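PDB 5C0P: endo-arabinase from Bacteroides thetaiotaomicron, which probably hydrolyses O-glycosidic bonds in L-arabinan breakdown, as a magnesium-binding member of glycosyl hydrolase family 43. Local coordinates for residues Tyr40-Asn45 / Ser59-Glu64; Gln77-Ala82 / Val103-Ser108; Val264-Asp267 / Arg271-Ile274. All blocks are in the same frame, centred on the assembly; numbering follows the deposited sequence.

Interaction 1. Residues Tyr40-Asn45 / Ser59-Glu64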
loop_
_atom_site.group_PDB
_atom_site.type_symbol
_atom_site.label_atom_id
_atom_site.label_comp_id
_atom_site.label_asym_id
_atom_site.label_seq_id
_atom_site.Cartn_x
_atom_site.Cartn_y
_atom_site.Cartn_z
ATOM N N TYR A 40 -14.602 -4.402 -9.168
ATOM C CA TYR A 40 -13.275 -4.351 -8.573
ATOM C C TYR A 40 -12.345 -3.611 -9.534
ATOM O O TYR A 40 -12.438 -3.777 -10.755
ATOM C CB TYR A 40 -12.723 -5.758 -8.389
ATOM C CG TYR A 40 -13.549 -6.673 -7.514
ATOM C CD1 TYR A 40 -13.401 -6.664 -6.138
ATOM C CD2 TYR A 40 -14.447 -7.579 -8.077
ATOM C CE1 TYR A 40 -14.136 -7.517 -5.333
ATOM C CE2 TYR A 40 -15.189 -8.437 -7.280
ATOM C CZ TYR A 40 -15.024 -8.397 -5.909
ATOM O OH TYR A 40 -15.744 -9.241 -5.103
ATOM N N TYR A 41 -11.451 -2.794 -8.984
ATOM C CA TYR A 41 -10.508 -2.038 -9.804
ATOM C C TYR A 41 -9.090 -2.287 -9.335
ATOM O O TYR A 41 -8.810 -2.241 -8.137
ATOM C CB TYR A 41 -10.808 -0.536 -9.765
ATOM C CG TYR A 41 -12.173 -0.189 -10.296
ATOM C CD1 TYR A 41 -13.311 -0.351 -9.504
ATOM C CD2 TYR A 41 -12.337 0.291 -11.588
ATOM C CE1 TYR A 41 -14.569 -0.051 -9.996
ATOM C CE2 TYR A 41 -13.587 0.594 -12.091
ATOM C CZ TYR A 41 -14.701 0.424 -11.291
ATOM O OH TYR A 41 -15.937 0.730 -11.807
ATOM N N LEU A 42 -8.199 -2.503 -10.295
ATOM C CA LEU A 42 -6.780 -2.688 -10.015
ATOM C C LEU A 42 -5.998 -1.642 -10.797
ATOM O O LEU A 42 -5.822 -1.754 -12.022
ATOM C CB LEU A 42 -6.356 -4.105 -10.404
ATOM C CG LEU A 42 -4.892 -4.543 -10.268
ATOM C CD1 LEU A 42 -4.318 -4.141 -8.923
ATOM C CD2 LEU A 42 -4.785 -6.056 -10.450
ATOM N N HIS A 43 -5.569 -0.603 -10.079
ATOM C CA HIS A 43 -4.716 0.437 -10.634
ATOM C C HIS A 43 -3.271 0.016 -10.416
ATOM O O HIS A 43 -2.923 -0.452 -9.334
ATOM C CB HIS A 43 -4.969 1.752 -9.902
ATOM C CG HIS A 43 -6.347 2.298 -10.101
ATOM N ND1 HIS A 43 -6.606 3.349 -10.952
ATOM C CD2 HIS A 43 -7.530 1.964 -9.540
ATOM C CE1 HIS A 43 -7.897 3.632 -10.917
ATOM N NE2 HIS A 43 -8.484 2.801 -10.063
ATOM N N PHE A 44 -2.424 0.194 -11.425
ATOM C CA PHE A 44 -1.045 -0.262 -11.298
ATOM C C PHE A 44 -0.063 0.618 -12.061
ATOM O O PHE A 44 -0.442 1.326 -12.999
ATOM C CB PHE A 44 -0.914 -1.745 -11.702
ATOM C CG PHE A 44 -1.289 -2.035 -13.142
ATOM C CD1 PHE A 44 -2.612 -2.254 -13.504
ATOM C CD2 PHE A 44 -0.305 -2.126 -14.121
ATOM C CE1 PHE A 44 -2.948 -2.532 -14.824
ATOM C CE2 PHE A 44 -0.631 -2.406 -15.443
ATOM C CZ PHE A 44 -1.956 -2.615 -15.792
ATOM N N ASN A 45 1.194 0.598 -11.622
ATOM C CA ASN A 45 2.269 1.283 -12.320
ATOM C C ASN A 45 2.510 0.622 -13.679
ATOM O O ASN A 45 2.880 -0.555 -13.748
ATOM C CB ASN A 45 3.545 1.236 -11.474
ATOM C CG ASN A 45 4.720 1.936 -12.137
ATOM O OD1 ASN A 45 4.563 2.629 -13.139
ATOM N ND2 ASN A 45 5.911 1.756 -11.571
ATOM N N SER A 59 -11.475 -12.684 -11.330
ATOM C CA SER A 59 -10.942 -13.768 -12.153
ATOM C C SER A 59 -10.582 -13.323 -13.569
ATOM O O SER A 59 -9.508 -13.661 -14.076
ATOM C CB SER A 59 -11.925 -14.938 -12.206
ATOM O OG SER A 59 -11.402 -15.994 -12.994
ATOM N N THR A 60 -11.472 -12.570 -14.209
ATOM C CA THR A 60 -11.177 -12.037 -15.535
ATOM C C THR A 60 -11.275 -10.517 -15.520
ATOM O O THR A 60 -12.135 -9.944 -14.840
ATOM C CB THR A 60 -12.094 -12.622 -16.627
ATOM O OG1 THR A 60 -13.459 -12.346 -16.295
ATOM C CG2 THR A 60 -11.902 -14.134 -16.742
ATOM N N TRP A 61 -10.390 -9.874 -16.281
ATOM C CA TRP A 61 -10.192 -8.433 -16.194
ATOM C C TRP A 61 -10.367 -7.736 -17.535
ATOM O O TRP A 61 -10.232 -8.359 -18.600
ATOM C CB TRP A 61 -8.800 -8.139 -15.615
ATOM C CG TRP A 61 -8.672 -8.627 -14.203
ATOM C CD1 TRP A 61 -8.422 -9.909 -13.789
ATOM C CD2 TRP A 61 -8.839 -7.844 -13.018
ATOM N NE1 TRP A 61 -8.413 -9.959 -12.411
ATOM C CE2 TRP A 61 -8.669 -8.708 -11.915
ATOM C CE3 TRP A 61 -9.128 -6.494 -12.784
ATOM C CZ2 TRP A 61 -8.763 -8.260 -10.588
ATOM C CZ3 TRP A 61 -9.227 -6.049 -11.471
ATOM C CH2 TRP A 61 -9.043 -6.928 -10.390
ATOM N N LYS A 62 -10.667 -6.441 -17.471
ATOM C CA LYS A 62 -10.826 -5.606 -18.655
ATOM C C LYS A 62 -9.965 -4.355 -18.520
ATOM O O LYS A 62 -9.911 -3.740 -17.453
ATOM C CB LYS A 62 -12.298 -5.201 -18.805
ATOM C CG LYS A 62 -12.592 -4.267 -19.964
ATOM C CD LYS A 62 -14.035 -3.783 -19.900
ATOM C CE LYS A 62 -14.357 -2.851 -21.049
ATOM N NZ LYS A 62 -13.349 -1.770 -21.168
ATOM N N ASP A 63 -9.285 -3.988 -19.596
ATOM C CA ASP A 63 -8.477 -2.778 -19.626
ATOM C C ASP A 63 -9.383 -1.555 -19.710
ATOM O O ASP A 63 -10.188 -1.429 -20.640
ATOM C CB ASP A 63 -7.542 -2.832 -20.839
ATOM C CG ASP A 63 -6.667 -1.595 -20.979
ATOM O OD1 ASP A 63 -6.446 -0.872 -19.985
ATOM O OD2 ASP A 63 -6.184 -1.353 -22.107
ATOM N N GLU A 64 -9.256 -0.665 -18.727
ATOM C CA GLU A 64 -10.010 0.585 -18.712
ATOM C C GLU A 64 -9.116 1.803 -18.942
ATOM O O GLU A 64 -9.527 2.937 -18.713
ATOM C CB GLU A 64 -10.787 0.731 -17.401
ATOM C CG GLU A 64 -12.004 -0.179 -17.298
ATOM C CD GLU A 64 -13.132 0.220 -18.234
ATOM O OE1 GLU A 64 -13.091 1.329 -18.809
ATOM O OE2 GLU A 64 -14.069 -0.583 -18.398
#
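Apolar packing carries this contact, and nearly all of it runs through the indole of Trp-61, whose six-membered ring is laid against the side chains of Tyr-40 and Leu-42 and the backbone of Tyr-40 and Tyr-41. The tightest touch is Leu-42 CB on Trp-61 CZ3, at 3.6 Å. CD2 of the same leucine lies over one face of the indole; with CG anti to the backbone N (chi1 177°), the branch is sent out so that CD2 comes over that face near CH2 and CZ3. Tyr-40 contributes its CB, which sits 4.3 Å from Trp-61 CH2, while its phenol swings off to another part of the molecule. The main chain takes part too. Tyr-41 C meets the ring at its edge, near the ring plane, 4.3 Å from Trp-61 CZ3, and Tyr-40 O approaches the same carbon, Trp-61 CZ3, obliquely at 4.0 Å.

The two strands are next-but-one neighbours in an antiparallel sheet of the five-bladed beta-propeller fold of family 43. Strand 50-55 runs between them and pairs through its backbone with Tyr-40, Leu-42 and Phe-44. This explains the 8.9 Å separation of the segment axes, and the 58° angle between their directions reflects strong twist across the blade.

Polar groups are served by other neighbours, since no hydrogen bond links 40-45 to 59-64. Trp-61 NE1 bonds to the carbonyl O of Leu-58, which ties the far edge of the indole to the turn leading into its own strand. The hydroxyl of Tyr-40 bonds to the backbone N of Leu-268, and that of Tyr-41 to Thr-37 OG1.

Interaction 2. Residues Gln77-Ala82 / Val103-Ser108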
loop_
_atom_site.group_PDB
_atom_site.type_symbol
_atom_site.label_atom_id
_atom_site.label_comp_id
_atom_site.label_asym_id
_atom_site.label_seq_id
_atom_site.Cartn_x
_atom_site.Cartn_y
_atom_site.Cartn_z
ATOM N N GLN A 77 7.653 13.700 -11.393
ATOM C CA GLN A 77 7.678 13.149 -12.740
ATOM C C GLN A 77 8.277 11.749 -12.805
ATOM O O GLN A 77 8.217 11.102 -13.849
ATOM C CB GLN A 77 8.406 14.087 -13.695
ATOM C CG GLN A 77 7.744 15.461 -13.843
ATOM C CD GLN A 77 6.431 15.403 -14.609
ATOM O OE1 GLN A 77 6.296 14.656 -15.580
ATOM N NE2 GLN A 77 5.451 16.193 -14.173
ATOM N N GLN A 78 8.841 11.274 -11.696
ATOM C CA GLN A 78 9.493 9.959 -11.678
ATOM C C GLN A 78 8.795 8.975 -10.761
ATOM O O GLN A 78 8.018 9.374 -9.881
ATOM C CB GLN A 78 10.969 10.092 -11.261
ATOM C CG GLN A 78 11.804 10.881 -12.254
ATOM C CD GLN A 78 13.245 11.060 -11.823
ATOM O OE1 GLN A 78 13.758 12.178 -11.798
ATOM N NE2 GLN A 78 13.911 9.962 -11.504
ATOM N N ASP A 79 9.068 7.690 -11.008
ATOM C CA ASP A 79 8.660 6.550 -10.175
ATOM C C ASP A 79 7.247 6.009 -10.443
ATOM O O ASP A 79 7.119 4.963 -11.064
ATOM C CB ASP A 79 8.897 6.790 -8.668
ATOM C CG ASP A 79 10.335 7.183 -8.346
ATOM O OD1 ASP A 79 11.254 6.795 -9.095
ATOM O OD2 ASP A 79 10.535 7.877 -7.333
ATOM N N PHE A 80 6.207 6.699 -9.969
ATOM C CA PHE A 80 4.817 6.215 -10.091
ATOM C C PHE A 80 4.637 4.865 -9.389
ATOM O O PHE A 80 3.944 3.980 -9.888
ATOM C CB PHE A 80 4.377 6.088 -11.565
ATOM C CG PHE A 80 4.105 7.407 -12.250
ATOM C CD1 PHE A 80 2.830 7.712 -12.705
ATOM C CD2 PHE A 80 5.120 8.337 -12.434
ATOM C CE1 PHE A 80 2.567 8.925 -13.330
ATOM C CE2 PHE A 80 4.870 9.560 -13.064
ATOM C CZ PHE A 80 3.583 9.846 -13.510
ATOM N N TRP A 81 5.263 4.714 -8.227
ATOM C CA TRP A 81 5.297 3.420 -7.547
ATOM C C TRP A 81 4.059 3.127 -6.727
ATOM O O TRP A 81 3.527 4.005 -6.034
ATOM C CB TRP A 81 6.499 3.330 -6.608
ATOM C CG TRP A 81 7.831 3.301 -7.282
ATOM C CD1 TRP A 81 8.086 3.157 -8.616
ATOM C CD2 TRP A 81 9.100 3.419 -6.636
ATOM N NE1 TRP A 81 9.443 3.171 -8.836
ATOM C CE2 TRP A 81 10.085 3.342 -7.638
ATOM C CE3 TRP A 81 9.496 3.589 -5.305
ATOM C CZ2 TRP A 81 11.451 3.419 -7.348
ATOM C CZ3 TRP A 81 10.846 3.680 -5.020
ATOM C CH2 TRP A 81 11.809 3.592 -6.037
ATOM N N ALA A 82 3.621 1.872 -6.815
ATOM C CA ALA A 82 2.682 1.275 -5.870
ATOM C C ALA A 82 1.427 2.091 -5.575
ATOM O O ALA A 82 1.202 2.525 -4.450
ATOM C CB ALA A 82 3.420 0.921 -4.570
ATOM N N VAL A 103 13.686 17.056 -5.547
ATOM C CA VAL A 103 12.645 16.809 -4.553
ATOM C C VAL A 103 12.745 15.375 -4.053
ATOM O O VAL A 103 12.786 14.433 -4.852
ATOM C CB VAL A 103 11.228 16.999 -5.129
ATOM C CG1 VAL A 103 10.214 17.087 -4.002
ATOM C CG2 VAL A 103 11.159 18.240 -6.005
ATOM N N LYS A 104 12.758 15.197 -2.736
ATOM C CA LYS A 104 12.815 13.848 -2.179
ATOM C C LYS A 104 11.583 13.027 -2.541
ATOM O O LYS A 104 10.477 13.559 -2.715
ATOM C CB LYS A 104 12.998 13.887 -0.659
ATOM C CG LYS A 104 14.399 14.301 -0.241
ATOM C CD LYS A 104 14.696 13.919 1.194
ATOM C CE LYS A 104 16.158 14.181 1.511
ATOM N NZ LYS A 104 16.569 15.497 0.961
ATOM N N ARG A 105 11.781 11.718 -2.664
ATOM C CA ARG A 105 10.685 10.796 -2.917
ATOM C C ARG A 105 9.602 10.951 -1.856
ATOM O O ARG A 105 9.903 11.131 -0.672
ATOM C CB ARG A 105 11.218 9.360 -2.919
ATOM C CG ARG A 105 10.179 8.315 -3.289
ATOM C CD ARG A 105 10.821 6.980 -3.623
ATOM N NE ARG A 105 11.556 7.049 -4.883
ATOM C CZ ARG A 105 12.828 6.699 -5.036
ATOM N NH1 ARG A 105 13.399 6.807 -6.226
ATOM N NH2 ARG A 105 13.526 6.237 -4.007
ATOM N N GLY A 106 8.347 10.908 -2.283
ATOM C CA GLY A 106 7.236 10.953 -1.350
ATOM C C GLY A 106 5.956 10.450 -1.973
ATOM O O GLY A 106 5.870 10.277 -3.191
ATOM N N THR A 107 4.951 10.223 -1.143
ATOM C CA THR A 107 3.657 9.778 -1.630
ATOM C C THR A 107 2.768 11.004 -1.742
ATOM O O THR A 107 2.761 11.846 -0.844
ATOM C CB THR A 107 3.041 8.754 -0.662
ATOM O OG1 THR A 107 3.930 7.639 -0.538
ATOM C CG2 THR A 107 1.670 8.279 -1.156
ATOM N N SER A 108 2.045 11.133 -2.848
ATOM C CA SER A 108 1.066 12.211 -2.944
ATOM C C SER A 108 -0.322 11.672 -3.238
ATOM O O SER A 108 -0.491 10.489 -3.587
ATOM C CB SER A 108 1.487 13.325 -3.914
ATOM O OG SER A 108 1.273 12.946 -5.240
HETATM O O HOH W 1 13.717 7.960 -9.332
#
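Arg-105 reaches across to Asp-79 and Trp-81, and its guanidinium is engaged both at its edge and on one face. Its NE donates to Asp-79 OD2 over 2.8 Å with an N-H...O angle of 167°, the acceptor lying in the guanidinium plane. Seen from the aspartate, the donor comes from above the carboxylate plane. NH1 adds a weak second bond to the same OD2 at 3.3 Å. Ser-99 OG is a further partner of OD2, so three contacts converge on one oxygen of the salt bridge. The other oxygen, Asp-79 OD1, accepts from water 1 at 2.7 Å, and this water in turn weakly accepts from Arg-105 NH1. NH2 forms a salt bridge with Glu-154 OE1, a second carboxylate for the same guanidinium.

Over the face, Trp-81 CH2 stands 3.4 Å above the centre of the Arg-105 guanidinium, ring and guanidinium planes 27° apart. The arginine gets there by a bend at chi3 (-70°), which turns its head group so that one guanidinium face meets this carbon.

Strand 91-100 separates the two segments. Opposite it, the first segment has a classic beta bulge at Gln-77 and Gln-78, facing Ser-99, and a G1 bulge at Phe-80 and Trp-81, facing Thr-97. Trp-81 lies beside a bound Tris molecule and about 5 Å from Asp-136, a predicted catalytic-site residue, consistent with a place on the wall of the propeller's substrate pocket.

Interaction 3. Residues Val264-Asp267 / Arg271-Ile274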
loop_
_atom_site.group_PDB
_atom_site.type_symbol
_atom_site.label_atom_id
_atom_site.label_comp_id
_atom_site.label_asym_id
_atom_site.label_seq_id
_atom_site.Cartn_x
_atom_site.Cartn_y
_atom_site.Cartn_z
ATOM N N VAL A 264 -5.537 -6.201 2.528
ATOM C CA VAL A 264 -6.693 -7.071 2.679
ATOM C C VAL A 264 -7.976 -6.297 2.412
ATOM O O VAL A 264 -8.046 -5.070 2.594
ATOM C CB VAL A 264 -6.751 -7.743 4.072
ATOM C CG1 VAL A 264 -5.540 -8.661 4.280
ATOM C CG2 VAL A 264 -6.814 -6.700 5.166
ATOM N N PHE A 265 -8.986 -7.022 1.953
ATOM C CA PHE A 265 -10.273 -6.431 1.642
ATOM C C PHE A 265 -11.356 -7.483 1.740
ATOM O O PHE A 265 -11.079 -8.684 1.673
ATOM C CB PHE A 265 -10.265 -5.844 0.227
ATOM C CG PHE A 265 -10.090 -6.874 -0.871
ATOM C CD1 PHE A 265 -11.193 -7.426 -1.519
ATOM C CD2 PHE A 265 -8.819 -7.272 -1.269
ATOM C CE1 PHE A 265 -11.034 -8.371 -2.538
ATOM C CE2 PHE A 265 -8.648 -8.219 -2.276
ATOM C CZ PHE A 265 -9.749 -8.762 -2.920
ATOM N N LYS A 266 -12.598 -7.039 1.868
ATOM C CA LYS A 266 -13.714 -7.966 1.760
ATOM C C LYS A 266 -14.276 -7.908 0.360
ATOM O O LYS A 266 -14.518 -6.816 -0.178
ATOM C CB LYS A 266 -14.794 -7.659 2.795
ATOM C CG LYS A 266 -14.352 -8.015 4.199
ATOM C CD LYS A 266 -15.432 -7.734 5.213
ATOM C CE LYS A 266 -15.066 -8.353 6.554
ATOM N NZ LYS A 266 -16.058 -8.013 7.610
ATOM N N ASP A 267 -14.460 -9.078 -0.243
ATOM C CA ASP A 267 -15.064 -9.139 -1.570
ATOM C C ASP A 267 -16.557 -8.810 -1.496
ATOM O O ASP A 267 -17.077 -8.509 -0.412
ATOM C CB ASP A 267 -14.764 -10.465 -2.298
ATOM C CG ASP A 267 -15.507 -11.667 -1.729
ATOM O OD1 ASP A 267 -16.424 -11.526 -0.895
ATOM O OD2 ASP A 267 -15.174 -12.793 -2.164
ATOM N N ARG A 271 -16.356 -11.937 1.983
ATOM C CA ARG A 271 -15.218 -12.808 2.302
ATOM C C ARG A 271 -13.936 -11.999 2.390
ATOM O O ARG A 271 -13.603 -11.257 1.465
ATOM C CB ARG A 271 -15.016 -13.863 1.214
ATOM C CG ARG A 271 -15.999 -15.021 1.199
ATOM C CD ARG A 271 -15.616 -16.023 0.103
ATOM N NE ARG A 271 -15.879 -15.496 -1.236
ATOM C CZ ARG A 271 -15.104 -15.703 -2.302
ATOM N NH1 ARG A 271 -15.442 -15.180 -3.476
ATOM N NH2 ARG A 271 -13.992 -16.420 -2.203
ATOM N N LEU A 272 -13.189 -12.160 3.480
ATOM C CA LEU A 272 -11.909 -11.467 3.601
ATOM C C LEU A 272 -10.857 -12.093 2.675
ATOM O O LEU A 272 -10.694 -13.327 2.626
ATOM C CB LEU A 272 -11.434 -11.457 5.059
ATOM C CG LEU A 272 -10.260 -10.553 5.419
ATOM C CD1 LEU A 272 -10.634 -9.074 5.275
ATOM C CD2 LEU A 272 -9.774 -10.853 6.842
HETATM N N MSE A 273 -10.177 -11.230 1.920
HETATM C CA MSE A 273 -9.175 -11.647 0.943
HETATM C C MSE A 273 -7.881 -10.884 1.166
HETATM O O MSE A 273 -7.895 -9.757 1.656
HETATM C CB MSE A 273 -9.643 -11.325 -0.486
HETATM C CG MSE A 273 -11.052 -11.755 -0.819
HETATM SE SE MSE A 273 -11.174 -13.667 -1.067
HETATM C CE MSE A 273 -10.108 -13.794 -2.668
ATOM N N ILE A 274 -6.764 -11.488 0.763
ATOM C CA ILE A 274 -5.487 -10.781 0.699
ATOM C C ILE A 274 -5.060 -10.664 -0.765
ATOM O O ILE A 274 -5.331 -11.552 -1.568
ATOM C CB ILE A 274 -4.399 -11.476 1.561
ATOM C CG1 ILE A 274 -3.120 -10.624 1.635
ATOM C CG2 ILE A 274 -4.094 -12.872 1.036
ATOM C CD1 ILE A 274 -2.139 -11.090 2.720
#
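One face of the Phe-265 ring carries Met-273, present as selenomethionine: its CB lies 3.5 Å above the plane, toward the rim, in a CH-pi contact. The Arg-271 guanidinium likewise has Asp-267 OD2 over a face, not at its edge. Asp-267 OD2 and Arg-271 NH1, 2.7 Å apart, form an ion pair over that face, though so close an approach is somewhat doubtful in detail; the carboxylate and guanidinium planes are 64° apart.

Between the strands, Phe-265 and Met-273 form an antiparallel hydrogen-bonded pair, with Met-273 N to Phe-265 O at 2.7 Å and Phe-265 N to Met-273 O at 3.0 Å. Flanking non-hydrogen-bonded pairs put Val-264 and Ile-274, and Lys-266 and Leu-272, on the other face. At the turn, Asp-267 N donates to Arg-271 O. A chi1 of 72° folds the Asp-267 carboxylate back, where OD1 takes Arg-271 N at 2.9 Å and also Lys-269 N. An alanine here is likely to leave both amides without this acceptor and the arginine's charge without its mate.

This is the end of the hairpin 260-266/272-278. Strand 285-290 flanks its second strand; Ile-31 and Val-33 of strand 30-34 meet Phe-265, while Tyr-210 of strand 205-211 touches Val-264, Lys-266 and Leu-272.

The three contacts follow one another along the chain, each closing before the next opens, and belong to three different antiparallel sheets of the propeller. Interactions 1 and 3 have centres about 16 Å apart and touch where Tyr-40 OH comes 3.2 Å from Asp-267 CB. Interactions 1 and 2, with centres about 22 Å apart, meet through Asn-45, whose CG lies 3.1 Å from Phe-80 O. Interactions 2 and 3 do not touch: their centres are about 28 Å apart, on opposite sides of the chain's centre. The sheet of interaction 1 thus touches both of the others, whose strands 78-88 and 260-266 bring Asp-84 and His-261 to the same magnesium site.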